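Local coordinates for protein putative aldehyde dehydrogenase (Burkholderia cenocepacia, PDB 4YWE) that probably oxidises aldehydes with NAD or NADP as acceptor, and carries bound calcium and magnesium ions, at residues G18-P23 and V193-A198; F164-G169 and R466-E471; V401-A406 and G426-R431. All coordinates share one frame; numbering follows the deposited sequence.

Contact 1: residues G18-P23 and V193-A198; sequences GEWTLP and VAELAA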
# COMPACT_ATOMS: atom_id res chain seq x y z
N GLY A 18 -13.61 23.80 -24.44
CA GLY A 18 -14.53 22.92 -25.16
C GLY A 18 -14.93 23.40 -26.54
O GLY A 18 -15.84 22.85 -27.15
N GLU A 19 -14.24 24.42 -27.04
CA GLU A 19 -14.54 24.96 -28.36
C GLU A 19 -13.27 25.20 -29.16
O GLU A 19 -12.20 25.42 -28.60
CB GLU A 19 -15.34 26.26 -28.24
CG GLU A 19 -16.77 26.06 -27.76
CD GLU A 19 -17.53 27.37 -27.62
OE1 GLU A 19 -16.87 28.43 -27.61
OE2 GLU A 19 -18.77 27.33 -27.53
N TRP A 20 -13.39 25.15 -30.48
CA TRP A 20 -12.25 25.41 -31.36
C TRP A 20 -12.07 26.92 -31.54
O TRP A 20 -12.96 27.61 -32.04
CB TRP A 20 -12.44 24.72 -32.71
CG TRP A 20 -12.44 23.23 -32.59
CD1 TRP A 20 -13.52 22.40 -32.70
CD2 TRP A 20 -11.31 22.39 -32.32
NE1 TRP A 20 -13.13 21.09 -32.53
CE2 TRP A 20 -11.78 21.06 -32.29
CE3 TRP A 20 -9.95 22.64 -32.11
CZ2 TRP A 20 -10.93 19.98 -32.06
CZ3 TRP A 20 -9.11 21.56 -31.88
CH2 TRP A 20 -9.60 20.25 -31.85
N THR A 21 -10.92 27.41 -31.11
CA THR A 21 -10.67 28.85 -31.05
C THR A 21 -9.49 29.26 -31.93
O THR A 21 -8.43 28.63 -31.90
CB THR A 21 -10.40 29.30 -29.60
OG1 THR A 21 -11.46 28.85 -28.75
CG2 THR A 21 -10.29 30.82 -29.52
N LEU A 22 -9.69 30.33 -32.70
CA LEU A 22 -8.61 30.91 -33.49
C LEU A 22 -7.51 31.44 -32.58
O LEU A 22 -7.79 31.90 -31.47
CB LEU A 22 -9.15 32.05 -34.37
CG LEU A 22 -10.14 31.68 -35.48
CD1 LEU A 22 -10.62 32.94 -36.19
CD2 LEU A 22 -9.50 30.71 -36.46
N PRO A 23 -6.25 31.36 -33.04
CA PRO A 23 -5.14 31.94 -32.28
C PRO A 23 -5.32 33.44 -32.12
O PRO A 23 -5.89 34.09 -33.00
CB PRO A 23 -3.91 31.61 -33.13
CG PRO A 23 -4.45 31.39 -34.51
CD PRO A 23 -5.80 30.77 -34.31
N VAL A 193 -8.27 13.53 -30.70
CA VAL A 193 -8.52 12.84 -29.44
C VAL A 193 -9.34 13.73 -28.52
O VAL A 193 -10.20 13.26 -27.78
CB VAL A 193 -7.20 12.40 -28.78
CG1 VAL A 193 -7.46 11.82 -27.39
CG2 VAL A 193 -6.48 11.39 -29.66
N ALA A 194 -9.06 15.03 -28.57
CA ALA A 194 -9.77 16.01 -27.75
C ALA A 194 -11.26 16.02 -28.08
O ALA A 194 -12.09 16.19 -27.19
CB ALA A 194 -9.18 17.40 -27.95
N GLU A 195 -11.59 15.84 -29.35
CA GLU A 195 -12.98 15.77 -29.78
C GLU A 195 -13.66 14.54 -29.20
O GLU A 195 -14.80 14.60 -28.76
CB GLU A 195 -13.08 15.75 -31.31
CG GLU A 195 -12.86 17.10 -31.96
CD GLU A 195 -13.20 17.08 -33.44
OE1 GLU A 195 -13.54 16.00 -33.96
OE2 GLU A 195 -13.12 18.15 -34.08
N LEU A 196 -12.94 13.42 -29.21
CA LEU A 196 -13.44 12.17 -28.65
C LEU A 196 -13.72 12.32 -27.16
O LEU A 196 -14.68 11.77 -26.64
CB LEU A 196 -12.46 11.03 -28.90
CG LEU A 196 -12.34 10.57 -30.36
CD1 LEU A 196 -11.34 9.43 -30.49
CD2 LEU A 196 -13.70 10.15 -30.89
N ALA A 197 -12.86 13.08 -26.49
CA ALA A 197 -13.02 13.35 -25.06
C ALA A 197 -14.30 14.13 -24.81
O ALA A 197 -15.04 13.84 -23.87
CB ALA A 197 -11.81 14.12 -24.53
N ALA A 198 -14.56 15.13 -25.66
CA ALA A 198 -15.79 15.91 -25.56
C ALA A 198 -17.01 15.02 -25.79
O ALA A 198 -18.02 15.15 -25.10
CB ALA A 198 -15.76 17.06 -26.56

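Contact 2: residues F164-G169 and R466-E471; sequences FGRSVG and REKGFE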
# COMPACT_ATOMS: atom_id res chain seq x y z
N PHE A 164 0.51 11.40 -24.93
CA PHE A 164 -0.70 12.10 -24.52
C PHE A 164 -1.50 11.21 -23.57
O PHE A 164 -1.99 11.66 -22.54
CB PHE A 164 -1.55 12.49 -25.73
CG PHE A 164 -2.80 13.25 -25.39
CD1 PHE A 164 -3.99 12.58 -25.14
CD2 PHE A 164 -2.79 14.63 -25.35
CE1 PHE A 164 -5.14 13.28 -24.83
CE2 PHE A 164 -3.94 15.34 -25.05
CZ PHE A 164 -5.12 14.66 -24.79
N GLY A 165 -1.61 9.94 -23.93
CA GLY A 165 -2.37 8.98 -23.15
C GLY A 165 -1.84 8.73 -21.76
O GLY A 165 -2.61 8.63 -20.80
N ARG A 166 -0.52 8.63 -21.63
CA ARG A 166 0.08 8.36 -20.33
C ARG A 166 0.07 9.61 -19.45
O ARG A 166 -0.08 9.51 -18.24
CB ARG A 166 1.52 7.83 -20.49
CG ARG A 166 2.56 8.87 -20.87
CD ARG A 166 3.96 8.27 -20.93
NE ARG A 166 4.96 9.29 -21.20
CZ ARG A 166 6.19 9.03 -21.64
NH1 ARG A 166 6.57 7.78 -21.87
NH2 ARG A 166 7.04 10.03 -21.86
N SER A 167 0.22 10.77 -20.07
CA SER A 167 0.34 12.02 -19.33
C SER A 167 -1.02 12.59 -18.97
O SER A 167 -1.33 12.80 -17.79
CB SER A 167 1.14 13.05 -20.13
OG SER A 167 1.44 14.19 -19.35
N VAL A 168 -1.84 12.85 -19.98
CA VAL A 168 -3.16 13.44 -19.78
C VAL A 168 -4.10 12.43 -19.14
O VAL A 168 -4.94 12.79 -18.31
CB VAL A 168 -3.73 13.97 -21.11
CG1 VAL A 168 -5.10 14.59 -20.90
CG2 VAL A 168 -2.77 14.99 -21.72
N GLY A 169 -3.97 11.16 -19.52
CA GLY A 169 -4.80 10.11 -18.97
C GLY A 169 -4.65 9.95 -17.46
O GLY A 169 -5.63 9.75 -16.75
N ARG A 466 8.31 9.49 -12.46
CA ARG A 466 7.78 8.30 -13.11
C ARG A 466 6.39 8.54 -13.70
O ARG A 466 5.55 9.18 -13.08
CB ARG A 466 7.72 7.13 -12.12
CG ARG A 466 9.07 6.67 -11.60
CD ARG A 466 9.91 6.03 -12.70
NE ARG A 466 11.23 5.60 -12.22
CZ ARG A 466 12.31 6.37 -12.25
NH1 ARG A 466 12.25 7.61 -12.72
NH2 ARG A 466 13.47 5.89 -11.79
N GLU A 467 6.18 8.04 -14.91
CA GLU A 467 4.85 8.04 -15.52
C GLU A 467 4.53 6.63 -16.01
O GLU A 467 5.34 5.72 -15.86
CB GLU A 467 4.77 9.07 -16.65
CG GLU A 467 5.01 10.50 -16.17
CD GLU A 467 4.40 11.55 -17.08
OE1 GLU A 467 3.99 11.21 -18.20
OE2 GLU A 467 4.32 12.73 -16.66
N LYS A 468 3.33 6.47 -16.59
CA LYS A 468 2.73 5.16 -16.86
C LYS A 468 2.45 4.41 -15.55
O LYS A 468 2.95 4.78 -14.49
CB LYS A 468 3.62 4.29 -17.76
CG LYS A 468 4.01 4.91 -19.09
CD LYS A 468 4.76 3.88 -19.93
CE LYS A 468 5.41 4.52 -21.15
NZ LYS A 468 6.13 3.49 -21.97
N GLY A 469 1.65 3.35 -15.64
CA GLY A 469 1.32 2.55 -14.48
C GLY A 469 0.55 3.30 -13.41
O GLY A 469 0.24 4.48 -13.56
N PHE A 470 0.24 2.61 -12.32
CA PHE A 470 -0.49 3.21 -11.21
C PHE A 470 0.36 4.27 -10.52
O PHE A 470 -0.17 5.28 -10.03
CB PHE A 470 -0.91 2.13 -10.21
CG PHE A 470 -1.99 2.57 -9.26
CD1 PHE A 470 -1.68 3.26 -8.10
CD2 PHE A 470 -3.32 2.29 -9.52
CE1 PHE A 470 -2.67 3.67 -7.23
CE2 PHE A 470 -4.32 2.69 -8.65
CZ PHE A 470 -3.99 3.38 -7.51
N GLU A 471 1.67 4.04 -10.49
CA GLU A 471 2.62 4.93 -9.82
C GLU A 471 2.54 6.38 -10.32
O GLU A 471 2.86 7.31 -9.59
CB GLU A 471 4.04 4.40 -10.02
CG GLU A 471 5.13 5.20 -9.32
CD GLU A 471 5.21 4.93 -7.83
OE1 GLU A 471 4.48 4.05 -7.35
OE2 GLU A 471 6.01 5.60 -7.15

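Contact 3: residues V401-A406 and G426-R431; sequences VDEDEA and GARQMR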
# COMPACT_ATOMS: atom_id res chain seq x y z
N VAL A 401 33.71 -8.52 -21.57
CA VAL A 401 34.33 -9.77 -21.14
C VAL A 401 33.53 -10.45 -20.02
O VAL A 401 33.40 -11.67 -20.02
CB VAL A 401 35.80 -9.52 -20.69
CG1 VAL A 401 35.88 -8.46 -19.60
CG2 VAL A 401 36.46 -10.82 -20.25
N ASP A 402 32.99 -9.66 -19.10
CA ASP A 402 32.28 -10.22 -17.95
C ASP A 402 31.12 -9.35 -17.50
O ASP A 402 30.82 -8.32 -18.11
CB ASP A 402 33.25 -10.45 -16.79
CG ASP A 402 34.03 -9.19 -16.42
OD1 ASP A 402 33.57 -8.07 -16.72
OD2 ASP A 402 35.11 -9.33 -15.81
N GLU A 403 30.47 -9.75 -16.41
CA GLU A 403 29.34 -9.01 -15.86
C GLU A 403 29.75 -7.60 -15.42
O GLU A 403 29.01 -6.64 -15.64
CB GLU A 403 28.72 -9.76 -14.67
CG GLU A 403 28.07 -11.08 -15.03
CD GLU A 403 27.33 -11.70 -13.86
OE1 GLU A 403 27.04 -10.97 -12.88
OE2 GLU A 403 27.03 -12.91 -13.91
N ASP A 404 30.92 -7.50 -14.81
CA ASP A 404 31.42 -6.22 -14.32
C ASP A 404 31.58 -5.19 -15.44
O ASP A 404 31.17 -4.04 -15.28
CB ASP A 404 32.75 -6.40 -13.59
CG ASP A 404 32.58 -7.03 -12.22
OD1 ASP A 404 31.44 -7.11 -11.74
OD2 ASP A 404 33.60 -7.44 -11.63
N GLU A 405 32.16 -5.59 -16.56
CA GLU A 405 32.34 -4.67 -17.67
C GLU A 405 31.00 -4.33 -18.32
O GLU A 405 30.79 -3.21 -18.77
CB GLU A 405 33.30 -5.23 -18.72
CG GLU A 405 33.67 -4.20 -19.79
CD GLU A 405 34.66 -4.72 -20.81
OE1 GLU A 405 34.64 -5.93 -21.11
OE2 GLU A 405 35.47 -3.91 -21.32
N ALA A 406 30.10 -5.31 -18.36
CA ALA A 406 28.77 -5.09 -18.90
C ALA A 406 28.06 -3.99 -18.12
O ALA A 406 27.45 -3.10 -18.71
CB ALA A 406 27.96 -6.37 -18.87
N GLY A 426 19.42 -17.44 -14.24
CA GLY A 426 18.49 -16.71 -13.39
C GLY A 426 19.13 -15.81 -12.36
O GLY A 426 18.69 -14.68 -12.16
N ALA A 427 20.17 -16.31 -11.71
CA ALA A 427 20.89 -15.53 -10.71
C ALA A 427 21.49 -14.29 -11.35
O ALA A 427 21.40 -13.19 -10.80
CB ALA A 427 21.97 -16.37 -10.05
N ARG A 428 22.07 -14.47 -12.53
CA ARG A 428 22.68 -13.38 -13.28
C ARG A 428 21.65 -12.32 -13.66
O ARG A 428 21.94 -11.12 -13.61
CB ARG A 428 23.37 -13.92 -14.53
CG ARG A 428 23.91 -12.85 -15.47
CD ARG A 428 24.47 -13.48 -16.73
NE ARG A 428 25.71 -14.20 -16.46
CZ ARG A 428 26.21 -15.15 -17.24
NH1 ARG A 428 25.56 -15.50 -18.34
NH2 ARG A 428 27.35 -15.75 -16.92
N GLN A 429 20.45 -12.76 -14.03
CA GLN A 429 19.37 -11.85 -14.41
C GLN A 429 19.06 -10.84 -13.31
O GLN A 429 19.09 -9.63 -13.54
CB GLN A 429 18.11 -12.64 -14.75
CG GLN A 429 18.21 -13.46 -16.03
CD GLN A 429 17.12 -14.51 -16.13
OE1 GLN A 429 16.22 -14.57 -15.29
NE2 GLN A 429 17.20 -15.35 -17.15
N MET A 430 18.77 -11.35 -12.11
CA MET A 430 18.39 -10.50 -10.99
C MET A 430 19.58 -9.69 -10.47
O MET A 430 19.42 -8.54 -10.05
CB MET A 430 17.79 -11.34 -9.87
CG MET A 430 16.52 -12.07 -10.27
SD MET A 430 15.32 -10.97 -11.04
CE MET A 430 15.01 -9.81 -9.71
N ARG A 431 20.76 -10.30 -10.49
CA ARG A 431 21.97 -9.65 -10.01
C ARG A 431 22.29 -8.41 -10.83
O ARG A 431 22.65 -7.36 -10.29
CB ARG A 431 23.14 -10.63 -10.04
CG ARG A 431 24.41 -10.13 -9.37
CD ARG A 431 25.40 -11.26 -9.14
NE ARG A 431 25.76 -11.96 -10.37
CZ ARG A 431 25.44 -13.22 -10.64
NH1 ARG A 431 24.77 -13.94 -9.75
NH2 ARG A 431 25.81 -13.78 -11.79
O HOH W 1 29.23 -14.56 -14.96

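Contact 1: residues G18-P23 and V193-A198
Trp-20 and Glu-195 make this contact almost by themselves, a single indole set against a single glutamate arm. The two side chains cross at about a right angle, and the arm of Glu-195 meets the indole at its rim. Its methylene CG lies in the ring plane, beside the edge, 3.5 Å from CZ2 of Trp-20, so the aliphatic part of the glutamate borders the benzene half of the indole. Beyond CG the Glu-195 chain is extended and brings OE2 to the pyrrole nitrogen. NE1 of Trp-20 donates to OE2 of Glu-195 over 3.3 Å, but the N-H to acceptor angle is just 121°, and the hydrogen bond is weak. The carboxylate is turned 67° from the ring plane, and OE2 approaches obliquely while also standing 3.5 Å from Trp-20 CZ2.

Strand 19-21 pairs antiparallel with strand 14-16 as a short N-terminal beta-hairpin. Helix 188-200 connects the parallel, neighbouring strands 177-182 and 207-209, a beta-alpha-beta crossover in the Rossmann-like part of the aldehyde dehydrogenase fold. The contact thus sets a peripheral hairpin beside a helix of that crossover, at the surface, away from the metal sites and the predicted active site.

Both side chains leave the backbone in the same sense, with CG opposite the carbonyl carbon. In Trp-20 this torsion (chi1 -65°) lets the indole reach the helix although its CB does not head that way. The other carboxylate oxygen of Glu-195, OE1, forms a salt bridge with Arg-192 one turn earlier on the helix, so this group is shared between an ionic partner and the weak indole bond. Phe-15, on the paired strand 14-16, meets the indole with its own ring and also touches Ala-194 on the helix.

Contact 2: residues F164-G169 and R466-E471
The loop 466-471 runs past helix 160-174 and draws nearest at Arg-166 and Lys-468, whose CA atoms are 5.4 Å apart. Lys-468, at this closest approach, has a positive phi of 64°, and no hydrogen bond joins the two segments.

The side chain of Arg-166 touches both Glu-467 and Lys-468. Its CG sits between the backbone N and the carbonyl carbon (chi1 75°), and from there the chain runs extended to NE. CD of Arg-166 packs 3.8 Å from CG of Lys-468, while CE of the lysine arrives at the guanidinium edge, near its plane, 3.5 Å from NH1. Glu-467 crosses the arginine at about a right angle, with carboxylate and guanidinium planes 85° apart. Its OE1 stands 3.7 Å from Arg-166 NE, a long salt bridge, and 3.9 Å from CB of Ser-167.

The firmer polar bonds reach outside. Arg-166 NH2 bonds to Thr-233 OG1, Glu-467 OE2 to Ser-231 OG, and Ser-167 OG to His-153 and Ser-231. Arg-166 also packs against Glu-256, the predicted active-site residue, with their side chains about 4 Å apart.

Arg-166 NE is buried with no hydrogen-bond partner in the model; at this length its pairing with Glu-467 is probably mainly electrostatic. NH1 of Arg-166 and NZ of Lys-468 are 4.3 Å apart, a proximity of like charges that the carboxylate of Glu-467 and the cation-pi contact of Lys-468 with Phe-456 probably ease.

Contact 3: residues V401-A406 and G426-R431
A salt-bridge network joins two helices that follow strands of one mixed sheet: helix 403-410, after strand 394-400, and helix 426-435, after strand 418-422. At its centre is the carboxylate of Glu-403, in the first helical turn, facing Arg-428 and Arg-431, which lie one turn apart on the partner helix.

Arg-431 grips the glutamate side-on with two nitrogens. NE donates to Glu-403 OE1 at 3.0 Å and NH2 to Glu-403 OE2 at 2.6 Å, each carboxylate oxygen accepting through its syn lone pair. The carboxylate and guanidinium planes are only 4° apart, the flat geometry of a bidentate pair. This describes one of two deposited conformers of Arg-431, so the grip may not be permanent. The other side of the network is built differently. Arg-428 NE reaches Glu-403 OE2 over 3.1 Å from above the carboxylate plane, 38° out of it, and its guanidinium stands nearly perpendicular to the carboxylate. OE2 therefore accepts from both arginines, and a water donating to it at 2.9 Å also accepts from Arg-428 NH2 at 3.0 Å.

The arginines start alike, CG opposite the backbone N, and each bends at chi3 to turn its guanidinium to the glutamate. CA of Arg-428 lies 3.4 Å above the guanidinium plane of Arg-431, offset toward its rim. Beyond this trio, Arg-428 NH1 bonds to Thr-423 OG1, and Arg-431 NH1 bonds to His-486 O of the third subunit, which brings the network to a subunit interface.

Asp-402 caps the N-terminus of its helix: OD1 accepts from Glu-405 N at 2.9 Å. The alternation of strand 394-400, helix 403-410, strand 418-422, helix 426-435 and strand 440-443 is typical of an alpha/beta fold, here the domain built on this mixed sheet.

How the contacts relate
Contacts 1 and 2 adjoin through helices 188-200 and 160-174, which pack by the sheet containing strands 177-182, 207-209 and 229-233; strand 19-21 of contact 1 belongs to a separate hairpin. Their centres are 21 Å apart, and Val-193 CG1 packs against Phe-164 CE1 at 3.7 Å. Their segments alternate along the chain. Contact 3 belongs to the other mixed sheet, with strands 394-400 and 418-422; its centre is 31 Å from that of contact 2 and 51 Å from that of contact 1, on the opposite side of the chain's centre from contact 1. Both its segments fall in sequence between those of contact 2, which joins distant parts of the chain close to the predicted active site.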